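PDB 5M11: immunoreactive 84kD antigen PG93 from Porphyromonas gingivalis, which serves as an essential bacterial surface component of the type IX secretion system and binds calcium and zinc ions. Local coordinates for residues A[190-195]-A[208-213]; A[229-234]-A[246-251]; A[264-269]-A[283-288]. One frame throughout, in Å; residues are numbered along the deposited sequence.

How the contacts relate
All three contacts occupy one topological position in successive four-stranded antiparallel sheets, consistent with propeller blades: the segment linking one sheet to the next packs against the end of the latter's second strand. All lie away from the metal sites. No touching residue is exposed in contact 1, one is in contact 2 (Glu249) and two in contact 3 (Ala267, Asp268). Contact 1 pairs a backbone hydrogen bond with apolar packing around the Phe208 ring, contact 2 sets two serines and an arginine around the Ala248 methyl and Ile246, with one weak hydrogen bond, and contact 3 is aliphatic. Contacts 1 and 2 touch at Ala211 and Asp234, contacts 2 and 3 at Cys247 and Val269.

Contact 1: residues A[190-195]-A[208-213]; sequences NLPMGS and FLLADG
Ser195 O is the polar centre of this contact. It accepts Ala211 N at 2.8 Å, with an N-H...O angle of 153° and the donor lying in the carbonyl plane, so the bond is well directed. The same oxygen also takes a CA-H...O approach from Leu210 CA at 3.4 Å. Further along, the contact becomes apolar. The CD2 methyl of Leu191 reaches Phe208 CD2 at 3.7 Å and comes obliquely to the ring, the two side chains crossing at about a right angle. It gets there because CG of Leu191 sits between the backbone N and the carbonyl carbon (chi1 60°). Met193 starts out pointing away, yet its bent chain returns the thioether to the same ring: SD lies 5.2 Å from the Phe208 centroid, an oblique Met-aromatic contact. Between the two regions Pro192 CG rests on Leu210 CD2 at 3.9 Å, again nearly perpendicular.

Local turns position these groups. Pro192 centres an inverse gamma turn, and the 3-10 turn 193-195 follows, with Ser195 N donating to Pro192 O at 3.0 Å. On the other side a type I turn, Gly213 N to Leu210 O at 3.0 Å, carries strand 205-210 toward strand 214-219, where Asp212 forms a salt bridge with Arg214. Leu209 and Thr197 are also backbone-bonded, each two residues from the Ala211 and Ser195 pair, as antiparallel pairing requires. Leu169 of the preceding four-stranded sheet packs on both Met193 and Phe208, placing the Phe208 ring and Met193 thioether between two neighbouring sheets, probably propeller blades. The chemistry implies a division of labour: the directed backbone bond continues the register of the Leu209 and Thr197 pairing, while the undirected apolar contacts seat the connecting loop on strand 205-210 and, through Met193 and Phe208, reach the sheet before.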
ATOM      1  N   ASN A 190      40.302 -24.729  -1.125  1.00 66.78           N
ATOM      2  CA  ASN A 190      40.766 -24.703   0.250  1.00 68.87           C
ATOM      3  C   ASN A 190      40.148 -23.496   0.992  1.00 72.28           C
ATOM      4  O   ASN A 190      40.793 -22.454   1.155  1.00 72.38           O
ATOM      5  CB  ASN A 190      42.305 -24.705   0.321  1.00 72.79           C
ATOM      6  CG  ASN A 190      42.866 -24.722   1.734  1.00104.12           C
ATOM      7  OD1 ASN A 190      42.565 -25.616   2.546  1.00106.97           O
ATOM      8  ND2 ASN A 190      43.694 -23.727   2.057  1.00 89.62           N
ATOM      9  N   LEU A 191      38.868 -23.648   1.396  1.00 67.00           N
ATOM     10  CA  LEU A 191      38.085 -22.722   2.219  1.00 65.34           C
ATOM     11  C   LEU A 191      36.743 -23.374   2.556  1.00 70.73           C
ATOM     12  O   LEU A 191      36.303 -24.224   1.781  1.00 70.26           O
ATOM     13  CB  LEU A 191      37.908 -21.291   1.628  1.00 62.33           C
ATOM     14  CG  LEU A 191      37.238 -21.066   0.282  1.00 65.10           C
ATOM     15  CD1 LEU A 191      35.756 -21.208   0.374  1.00 65.43           C
ATOM     16  CD2 LEU A 191      37.443 -19.649  -0.171  1.00 64.97           C
ATOM     17  N   PRO A 192      36.073 -23.031   3.691  1.00 69.55           N
ATOM     18  CA  PRO A 192      34.760 -23.660   3.970  1.00 70.55           C
ATOM     19  C   PRO A 192      33.674 -23.093   3.034  1.00 72.10           C
ATOM     20  O   PRO A 192      33.025 -22.094   3.350  1.00 70.93           O
ATOM     21  CB  PRO A 192      34.517 -23.327   5.443  1.00 74.09           C
ATOM     22  CG  PRO A 192      35.275 -22.043   5.663  1.00 76.86           C
ATOM     23  CD  PRO A 192      36.458 -22.071   4.755  1.00 70.93           C
ATOM     24  N   MET A 193      33.487 -23.738   1.866  1.00 68.14           N
ATOM     25  CA  MET A 193      32.542 -23.317   0.824  1.00 66.30           C
ATOM     26  C   MET A 193      31.091 -23.272   1.331  1.00 68.66           C
ATOM     27  O   MET A 193      30.305 -22.463   0.821  1.00 68.53           O
ATOM     28  CB  MET A 193      32.661 -24.207  -0.422  1.00 69.25           C
ATOM     29  CG  MET A 193      32.141 -23.559  -1.697  1.00 72.74           C
ATOM     30  SD  MET A 193      32.947 -21.997  -2.204  1.00 76.83           S
ATOM     31  CE  MET A 193      34.470 -22.630  -2.828  1.00 74.63           C
ATOM     32  N   GLY A 194      30.768 -24.080   2.347  1.00 63.66           N
ATOM     33  CA  GLY A 194      29.442 -24.103   2.962  1.00 62.95           C
ATOM     34  C   GLY A 194      29.116 -22.862   3.785  1.00 61.22           C
ATOM     35  O   GLY A 194      27.944 -22.607   4.098  1.00 59.31           O
ATOM     36  N   SER A 195      30.161 -22.073   4.131  1.00 54.36           N
ATOM     37  CA  SER A 195      30.049 -20.838   4.903  1.00 53.37           C
ATOM     38  C   SER A 195      30.047 -19.597   4.001  1.00 55.59           C
ATOM     39  O   SER A 195      29.847 -18.494   4.517  1.00 55.86           O
ATOM     40  CB  SER A 195      31.192 -20.734   5.907  1.00 55.89           C
ATOM     41  OG  SER A 195      31.191 -21.846   6.784  1.00 65.33           O
ATOM     42  N   PHE A 208      35.712 -14.308  -1.882  1.00 38.86           N
ATOM     43  CA  PHE A 208      34.738 -15.130  -1.180  1.00 37.75           C
ATOM     44  C   PHE A 208      34.535 -14.660   0.235  1.00 41.96           C
ATOM     45  O   PHE A 208      35.440 -14.752   1.064  1.00 41.71           O
ATOM     46  CB  PHE A 208      35.149 -16.603  -1.153  1.00 39.33           C
ATOM     47  CG  PHE A 208      35.517 -17.226  -2.472  1.00 39.42           C
ATOM     48  CD1 PHE A 208      34.564 -17.893  -3.230  1.00 40.62           C
ATOM     49  CD2 PHE A 208      36.839 -17.255  -2.899  1.00 41.76           C
ATOM     50  CE1 PHE A 208      34.915 -18.542  -4.412  1.00 41.11           C
ATOM     51  CE2 PHE A 208      37.192 -17.914  -4.080  1.00 44.94           C
ATOM     52  CZ  PHE A 208      36.226 -18.556  -4.830  1.00 41.78           C
ATOM     53  N   LEU A 209      33.320 -14.201   0.513  1.00 39.49           N
ATOM     54  CA  LEU A 209      32.905 -13.741   1.824  1.00 41.98           C
ATOM     55  C   LEU A 209      32.238 -14.866   2.557  1.00 49.57           C
ATOM     56  O   LEU A 209      31.304 -15.483   2.027  1.00 49.65           O
ATOM     57  CB  LEU A 209      31.954 -12.531   1.741  1.00 41.61           C
ATOM     58  CG  LEU A 209      31.280 -12.089   3.027  1.00 46.65           C
ATOM     59  CD1 LEU A 209      32.299 -11.601   4.065  1.00 47.20           C
ATOM     60  CD2 LEU A 209      30.265 -11.024   2.720  1.00 50.64           C
ATOM     61  N   LEU A 210      32.697 -15.091   3.799  1.00 46.85           N
ATOM     62  CA  LEU A 210      32.210 -16.116   4.693  1.00 47.46           C
ATOM     63  C   LEU A 210      31.283 -15.498   5.702  1.00 55.85           C
ATOM     64  O   LEU A 210      31.440 -14.323   6.054  1.00 57.28           O
ATOM     65  CB  LEU A 210      33.407 -16.775   5.395  1.00 48.07           C
ATOM     66  CG  LEU A 210      34.135 -17.939   4.716  1.00 50.41           C
ATOM     67  CD1 LEU A 210      34.442 -17.670   3.279  1.00 47.08           C
ATOM     68  CD2 LEU A 210      35.425 -18.204   5.412  1.00 53.25           C
ATOM     69  N   ALA A 211      30.326 -16.300   6.196  1.00 54.28           N
ATOM     70  CA  ALA A 211      29.351 -15.921   7.219  1.00 54.97           C
ATOM     71  C   ALA A 211      30.030 -15.355   8.457  1.00 59.95           C
ATOM     72  O   ALA A 211      29.512 -14.390   9.014  1.00 61.14           O
ATOM     73  CB  ALA A 211      28.497 -17.118   7.596  1.00 56.72           C
ATOM     74  N   ASP A 212      31.211 -15.909   8.857  1.00 56.14           N
ATOM     75  CA  ASP A 212      31.954 -15.461  10.057  1.00 57.54           C
ATOM     76  C   ASP A 212      32.751 -14.144   9.843  1.00 60.98           C
ATOM     77  O   ASP A 212      33.513 -13.752  10.723  1.00 62.49           O
ATOM     78  CB  ASP A 212      32.903 -16.564  10.571  1.00 59.64           C
ATOM     79  CG  ASP A 212      33.989 -16.960   9.602  1.00 68.10           C
ATOM     80  OD1 ASP A 212      34.766 -16.081   9.198  1.00 68.49           O
ATOM     81  OD2 ASP A 212      34.062 -18.153   9.246  1.00 75.13           O
ATOM     82  N   GLY A 213      32.596 -13.498   8.689  1.00 54.92           N
ATOM     83  CA  GLY A 213      33.277 -12.241   8.414  1.00 53.40           C
ATOM     84  C   GLY A 213      34.545 -12.315   7.596  1.00 53.72           C
ATOM     85  O   GLY A 213      34.892 -11.334   6.939  1.00 52.88           O
TER

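Contact 2: residues A[229-234]-A[246-251]; sequences LSSSAD and ICAENR
In the four-stranded antiparallel sheet 236-264, probably a propeller blade, the hairpin turn between strands 244-247 and 252-256 meets the segment arriving from the sheet before. The packed part is built on Ser231, Ile246 and Ala248, all buried. Two consecutive serine hydroxyls approach the Ala248 methyl, Ser231 OG at 3.3 Å and Ser232 OG at 3.2 Å from CB. Ser231 OG is anti to its backbone N (chi1 -177°), which also brings it alongside Ile246 CG2 at 3.7 Å; it is hydrogen-bonded to Ser235 OG. The Arg251 guanidinium lies with one face over Ala248 CB, the methyl 3.5 Å above the plane near its centre, and rests against Ser232 CB. Arg251 NH2 comes 3.0 Å from Ser232 N, but both are donors, so this pair is mere proximity.

Toward the exposed Glu249 the contact loosens: Glu249 N donates only a weak hydrogen bond to Ser232 OG, 3.5 Å long though fairly straight at 156°. The bent arginine chain is held by Arg251 NE to Tyr253 OH and by its own turn: Arg251 NH1 donates to Glu249 O at 3.1 Å, with Glu249 O close to the guanidinium plane and NH1 29° above the carbonyl plane.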
ATOM      1  N   LEU A 229      41.111 -10.088   4.109  1.00 44.96           N
ATOM      2  CA  LEU A 229      40.860  -9.374   5.354  1.00 46.43           C
ATOM      3  C   LEU A 229      39.890 -10.172   6.211  1.00 49.83           C
ATOM      4  O   LEU A 229      39.266 -11.125   5.737  1.00 48.62           O
ATOM      5  CB  LEU A 229      40.411  -7.902   5.171  1.00 47.01           C
ATOM      6  CG  LEU A 229      39.147  -7.471   4.402  1.00 51.68           C
ATOM      7  CD1 LEU A 229      39.320  -7.547   2.925  1.00 54.78           C
ATOM      8  CD2 LEU A 229      37.857  -8.131   4.895  1.00 52.67           C
ATOM      9  N   SER A 230      39.785  -9.788   7.473  1.00 47.43           N
ATOM     10  CA  SER A 230      38.898 -10.415   8.428  1.00 48.06           C
ATOM     11  C   SER A 230      37.874  -9.397   8.881  1.00 55.48           C
ATOM     12  O   SER A 230      38.086  -8.681   9.857  1.00 59.15           O
ATOM     13  CB  SER A 230      39.680 -10.970   9.614  1.00 53.21           C
ATOM     14  OG  SER A 230      40.846 -11.687   9.248  1.00 61.96           O
ATOM     15  N   SER A 231      36.764  -9.311   8.161  1.00 51.10           N
ATOM     16  CA  SER A 231      35.666  -8.418   8.504  1.00 52.16           C
ATOM     17  C   SER A 231      34.847  -9.007   9.687  1.00 60.84           C
ATOM     18  O   SER A 231      35.147 -10.109  10.171  1.00 59.81           O
ATOM     19  CB  SER A 231      34.787  -8.210   7.278  1.00 50.33           C
ATOM     20  OG  SER A 231      33.746  -7.299   7.556  1.00 56.82           O
ATOM     21  N   SER A 232      33.827  -8.264  10.158  1.00 61.08           N
ATOM     22  CA  SER A 232      32.959  -8.729  11.235  1.00 63.68           C
ATOM     23  C   SER A 232      31.967  -9.745  10.674  1.00 67.88           C
ATOM     24  O   SER A 232      31.701  -9.719   9.466  1.00 66.20           O
ATOM     25  CB  SER A 232      32.232  -7.554  11.881  1.00 69.76           C
ATOM     26  OG  SER A 232      31.298  -6.953  11.002  1.00 75.09           O
ATOM     27  N   ALA A 233      31.410 -10.628  11.542  1.00 65.60           N
ATOM     28  CA  ALA A 233      30.441 -11.664  11.164  1.00 63.77           C
ATOM     29  C   ALA A 233      29.228 -11.067  10.503  1.00 68.90           C
ATOM     30  O   ALA A 233      28.889  -9.904  10.732  1.00 69.04           O
ATOM     31  CB  ALA A 233      30.014 -12.473  12.377  1.00 67.20           C
ATOM     32  N   ASP A 234      28.598 -11.865   9.649  1.00 67.23           N
ATOM     33  CA  ASP A 234      27.392 -11.527   8.911  1.00 68.40           C
ATOM     34  C   ASP A 234      27.537 -10.165   8.191  1.00 71.88           C
ATOM     35  O   ASP A 234      26.658  -9.295   8.269  1.00 72.74           O
ATOM     36  CB  ASP A 234      26.158 -11.585   9.833  1.00 74.68           C
ATOM     37  CG  ASP A 234      25.882 -12.994  10.339  1.00 96.21           C
ATOM     38  OD1 ASP A 234      25.233 -13.769   9.606  1.00 96.90           O
ATOM     39  OD2 ASP A 234      26.336 -13.327  11.468  1.00107.24           O
ATOM     40  N   ILE A 246      32.601  -4.668   1.122  1.00 50.82           N
ATOM     41  CA  ILE A 246      32.357  -5.536   2.275  1.00 51.63           C
ATOM     42  C   ILE A 246      31.854  -4.638   3.375  1.00 63.05           C
ATOM     43  O   ILE A 246      32.630  -3.886   3.965  1.00 64.08           O
ATOM     44  CB  ILE A 246      33.580  -6.382   2.715  1.00 53.19           C
ATOM     45  CG1 ILE A 246      34.214  -7.169   1.545  1.00 50.73           C
ATOM     46  CG2 ILE A 246      33.214  -7.290   3.886  1.00 53.54           C
ATOM     47  CD1 ILE A 246      33.441  -8.326   1.001  1.00 53.27           C
ATOM     48  N   CYS A 247      30.549  -4.674   3.612  1.00 64.56           N
ATOM     49  CA  CYS A 247      29.942  -3.804   4.594  1.00 69.64           C
ATOM     50  C   CYS A 247      29.651  -4.558   5.838  1.00 79.56           C
ATOM     51  O   CYS A 247      28.818  -5.472   5.871  1.00 78.98           O
ATOM     52  CB  CYS A 247      28.700  -3.142   4.026  1.00 70.93           C
ATOM     53  SG  CYS A 247      28.994  -2.368   2.422  1.00 73.77           S
ATOM     54  N   ALA A 248      30.442  -4.208   6.846  1.00 81.18           N
ATOM     55  CA  ALA A 248      30.426  -4.719   8.200  1.00 84.93           C
ATOM     56  C   ALA A 248      29.678  -3.732   9.080  1.00 97.61           C
ATOM     57  O   ALA A 248      29.309  -2.650   8.603  1.00 99.86           O
ATOM     58  CB  ALA A 248      31.857  -4.870   8.682  1.00 85.91           C
ATOM     59  N   GLU A 249      29.450  -4.082  10.353  1.00 97.74           N
ATOM     60  CA  GLU A 249      28.808  -3.148  11.261  1.00101.94           C
ATOM     61  C   GLU A 249      29.836  -2.102  11.674  1.00106.45           C
ATOM     62  O   GLU A 249      30.889  -2.466  12.198  1.00106.23           O
ATOM     63  CB  GLU A 249      28.221  -3.872  12.475  1.00106.45           C
ATOM     64  CG  GLU A 249      26.732  -4.123  12.345  1.00123.80           C
ATOM     65  CD  GLU A 249      26.079  -4.529  13.651  1.00162.05           C
ATOM     66  OE1 GLU A 249      25.743  -3.629  14.457  1.00163.10           O
ATOM     67  OE2 GLU A 249      25.923  -5.750  13.880  1.00162.58           O
ATOM     68  N   ASN A 250      29.562  -0.826  11.320  1.00103.30           N
ATOM     69  CA  ASN A 250      30.295   0.430  11.590  1.00105.30           C
ATOM     70  C   ASN A 250      31.322   0.805  10.482  1.00103.13           C
ATOM     71  O   ASN A 250      31.672   1.985  10.398  1.00105.45           O
ATOM     72  CB  ASN A 250      30.959   0.501  13.001  1.00112.41           C
ATOM     73  CG  ASN A 250      32.298  -0.177  13.209  1.00145.41           C
ATOM     74  OD1 ASN A 250      33.328   0.228  12.664  1.00146.77           O
ATOM     75  ND2 ASN A 250      32.337  -1.142  14.117  1.00137.69           N
ATOM     76  N   ARG A 251      31.777  -0.135   9.633  1.00 91.81           N
ATOM     77  CA  ARG A 251      32.731   0.230   8.581  1.00 87.71           C
ATOM     78  C   ARG A 251      32.540  -0.584   7.281  1.00 84.10           C
ATOM     79  O   ARG A 251      31.916  -1.648   7.298  1.00 81.96           O
ATOM     80  CB  ARG A 251      34.185   0.120   9.091  1.00 87.36           C
ATOM     81  CG  ARG A 251      34.772  -1.293   9.186  1.00 92.23           C
ATOM     82  CD  ARG A 251      34.450  -2.019  10.482  1.00 95.73           C
ATOM     83  NE  ARG A 251      34.976  -3.383  10.460  1.00 94.52           N
ATOM     84  CZ  ARG A 251      34.435  -4.417  11.099  1.00100.49           C
ATOM     85  NH1 ARG A 251      33.336  -4.256  11.828  1.00 82.53           N
ATOM     86  NH2 ARG A 251      34.982  -5.621  11.005  1.00 83.46           N
TER

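Contact 3: residues A[264-269]-A[283-288]; sequences FPIADV and IALGEE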
ATOM      1  N   PHE A 264      36.372   2.518   5.221  1.00 59.26           N
ATOM      2  CA  PHE A 264      35.556   3.709   5.427  1.00 61.11           C
ATOM      3  C   PHE A 264      34.636   3.527   6.627  1.00 68.12           C
ATOM      4  O   PHE A 264      33.902   2.533   6.672  1.00 65.77           O
ATOM      5  CB  PHE A 264      34.710   4.025   4.184  1.00 60.91           C
ATOM      6  CG  PHE A 264      35.475   4.283   2.918  1.00 60.73           C
ATOM      7  CD1 PHE A 264      36.000   5.540   2.650  1.00 67.34           C
ATOM      8  CD2 PHE A 264      35.626   3.289   1.966  1.00 58.70           C
ATOM      9  CE1 PHE A 264      36.689   5.789   1.459  1.00 67.66           C
ATOM     10  CE2 PHE A 264      36.308   3.539   0.776  1.00 61.21           C
ATOM     11  CZ  PHE A 264      36.831   4.791   0.527  1.00 62.41           C
ATOM     12  N   PRO A 265      34.596   4.477   7.585  1.00 69.76           N
ATOM     13  CA  PRO A 265      33.669   4.321   8.717  1.00 72.02           C
ATOM     14  C   PRO A 265      32.207   4.660   8.333  1.00 79.40           C
ATOM     15  O   PRO A 265      31.675   5.705   8.718  1.00 83.61           O
ATOM     16  CB  PRO A 265      34.243   5.267   9.766  1.00 77.34           C
ATOM     17  CG  PRO A 265      34.920   6.318   8.983  1.00 82.43           C
ATOM     18  CD  PRO A 265      35.371   5.731   7.689  1.00 74.16           C
ATOM     19  N   ILE A 266      31.558   3.766   7.566  1.00 73.40           N
ATOM     20  CA  ILE A 266      30.158   3.922   7.159  1.00 74.17           C
ATOM     21  C   ILE A 266      29.376   2.736   7.703  1.00 78.90           C
ATOM     22  O   ILE A 266      29.578   1.601   7.249  1.00 76.86           O
ATOM     23  CB  ILE A 266      29.901   4.094   5.624  1.00 75.01           C
ATOM     24  CG1 ILE A 266      31.055   4.802   4.853  1.00 76.06           C
ATOM     25  CG2 ILE A 266      28.571   4.784   5.378  1.00 77.30           C
ATOM     26  CD1 ILE A 266      31.273   6.300   5.101  1.00 92.09           C
ATOM     27  N   ALA A 267      28.475   3.008   8.652  1.00 78.22           N
ATOM     28  CA  ALA A 267      27.610   2.018   9.285  1.00 78.08           C
ATOM     29  C   ALA A 267      26.320   1.777   8.484  1.00 82.08           C
ATOM     30  O   ALA A 267      25.921   2.615   7.674  1.00 82.20           O
ATOM     31  CB  ALA A 267      27.252   2.476  10.683  1.00 83.39           C
ATOM     32  N   ASP A 268      25.673   0.623   8.742  1.00 77.67           N
ATOM     33  CA  ASP A 268      24.386   0.181   8.212  1.00 76.41           C
ATOM     34  C   ASP A 268      24.235   0.555   6.728  1.00 76.82           C
ATOM     35  O   ASP A 268      23.525   1.506   6.384  1.00 78.58           O
ATOM     36  CB  ASP A 268      23.228   0.757   9.067  1.00 82.73           C
ATOM     37  CG  ASP A 268      23.349   0.585  10.588  1.00100.57           C
ATOM     38  OD1 ASP A 268      23.688  -0.535  11.040  1.00100.81           O
ATOM     39  OD2 ASP A 268      23.026   1.551  11.328  1.00111.69           O
ATOM     40  N   VAL A 269      24.943  -0.187   5.869  1.00 67.83           N
ATOM     41  CA  VAL A 269      24.957   0.006   4.418  1.00 64.25           C
ATOM     42  C   VAL A 269      24.232  -1.180   3.792  1.00 63.80           C
ATOM     43  O   VAL A 269      24.649  -2.320   3.987  1.00 62.33           O
ATOM     44  CB  VAL A 269      26.393   0.192   3.857  1.00 65.84           C
ATOM     45  CG1 VAL A 269      26.372   0.355   2.337  1.00 63.56           C
ATOM     46  CG2 VAL A 269      27.095   1.374   4.522  1.00 68.52           C
ATOM     47  N   ILE A 283      25.773   5.172  -2.058  1.00 69.03           N
ATOM     48  CA  ILE A 283      25.486   4.349  -0.879  1.00 68.56           C
ATOM     49  C   ILE A 283      23.996   4.444  -0.484  1.00 73.03           C
ATOM     50  O   ILE A 283      23.404   5.519  -0.576  1.00 76.18           O
ATOM     51  CB  ILE A 283      26.419   4.854   0.303  1.00 74.76           C
ATOM     52  CG1 ILE A 283      27.921   5.014  -0.110  1.00 74.61           C
ATOM     53  CG2 ILE A 283      26.308   4.033   1.587  1.00 75.75           C
ATOM     54  CD1 ILE A 283      28.588   3.808  -0.897  1.00 80.01           C
ATOM     55  N   ALA A 284      23.408   3.309  -0.044  1.00 66.30           N
ATOM     56  CA  ALA A 284      22.049   3.196   0.496  1.00 66.98           C
ATOM     57  C   ALA A 284      22.195   2.944   2.001  1.00 73.92           C
ATOM     58  O   ALA A 284      22.750   1.918   2.420  1.00 72.17           O
ATOM     59  CB  ALA A 284      21.272   2.076  -0.192  1.00 64.27           C
ATOM     60  N   LEU A 285      21.810   3.933   2.809  1.00 73.71           N
ATOM     61  CA  LEU A 285      21.968   3.863   4.256  1.00 75.30           C
ATOM     62  C   LEU A 285      20.657   3.517   4.942  1.00 82.42           C
ATOM     63  O   LEU A 285      20.574   3.521   6.170  1.00 85.06           O
ATOM     64  CB  LEU A 285      22.555   5.185   4.775  1.00 78.66           C
ATOM     65  CG  LEU A 285      23.980   5.457   4.284  1.00 80.65           C
ATOM     66  CD1 LEU A 285      24.301   6.913   4.314  1.00 84.43           C
ATOM     67  CD2 LEU A 285      24.980   4.688   5.083  1.00 80.87           C
ATOM     68  N   GLY A 286      19.666   3.164   4.136  1.00 78.92           N
ATOM     69  CA  GLY A 286      18.354   2.760   4.607  1.00 81.32           C
ATOM     70  C   GLY A 286      17.564   3.881   5.233  1.00 92.66           C
ATOM     71  O   GLY A 286      17.172   4.833   4.544  1.00 94.11           O
ATOM     72  N   GLU A 287      17.358   3.776   6.560  1.00 93.20           N
ATOM     73  CA  GLU A 287      16.549   4.701   7.350  1.00 99.36           C
ATOM     74  C   GLU A 287      17.042   6.164   7.215  1.00106.29           C
ATOM     75  O   GLU A 287      16.276   7.093   7.490  1.00110.41           O
ATOM     76  CB  GLU A 287      16.479   4.245   8.817  1.00103.72           C
ATOM     77  CG  GLU A 287      15.071   3.879   9.291  1.00118.48           C
ATOM     78  CD  GLU A 287      14.571   2.461   9.051  1.00139.59           C
ATOM     79  OE1 GLU A 287      15.295   1.500   9.399  1.00135.16           O
ATOM     80  OE2 GLU A 287      13.416   2.314   8.588  1.00134.89           O
ATOM     81  N   GLU A 288      18.283   6.354   6.723  1.00100.27           N
ATOM     82  CA  GLU A 288      18.850   7.665   6.439  1.00102.74           C
ATOM     83  C   GLU A 288      18.494   8.023   5.004  1.00104.90           C
ATOM     84  O   GLU A 288      17.901   9.069   4.773  1.00110.36           O
ATOM     85  CB  GLU A 288      20.374   7.683   6.668  1.00103.07           C
ATOM     86  CG  GLU A 288      21.025   9.064   6.602  1.00119.46           C
ATOM     87  CD  GLU A 288      21.308   9.682   5.238  1.00138.34           C
ATOM     88  OE1 GLU A 288      21.179   8.987   4.201  1.00 94.49           O
ATOM     89  OE2 GLU A 288      21.663  10.884   5.213  1.00148.37           O
TER
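The connection from strand 260-264 to strand 271-273, which joins one four-stranded antiparallel sheet to the next, packs here against the end of strand 280-284. Leu285 CD2 is the focal atom, 3.6 Å from Ile266 CG2, 4.0 Å from Val269 CG2 and 3.4 Å from Ala267 O. Its CG is anti to the carbonyl carbon (chi1 -65°), and the side chain sets out pointing neither at nor away from the connection, but its end turns to it. Ile266 and Leu285 cross at about a right angle, whereas Val269 and Leu285 lie side by side and point the same way.

In a propeller, such a link carries the chain from the outer edge of one blade to the inner strand of the next, which fits the strand order here. Along this path Pro265 centres an inverse gamma turn, with Ile266 N donating to Phe264 O. Val269 then sets its CG1, anti to the backbone N, 3.8 Å from Ile283 CG2. The backbones exchange two CA-H...O contacts, Leu285 CA to Asp268 O and Val269 CA to Ala284 O, each at 3.5 Å. Just beyond, Ala284 pairs by backbone hydrogen bonds with Leu270 and Gly271, and Val269 O bonds to Tyr238 OH of the preceding sheet.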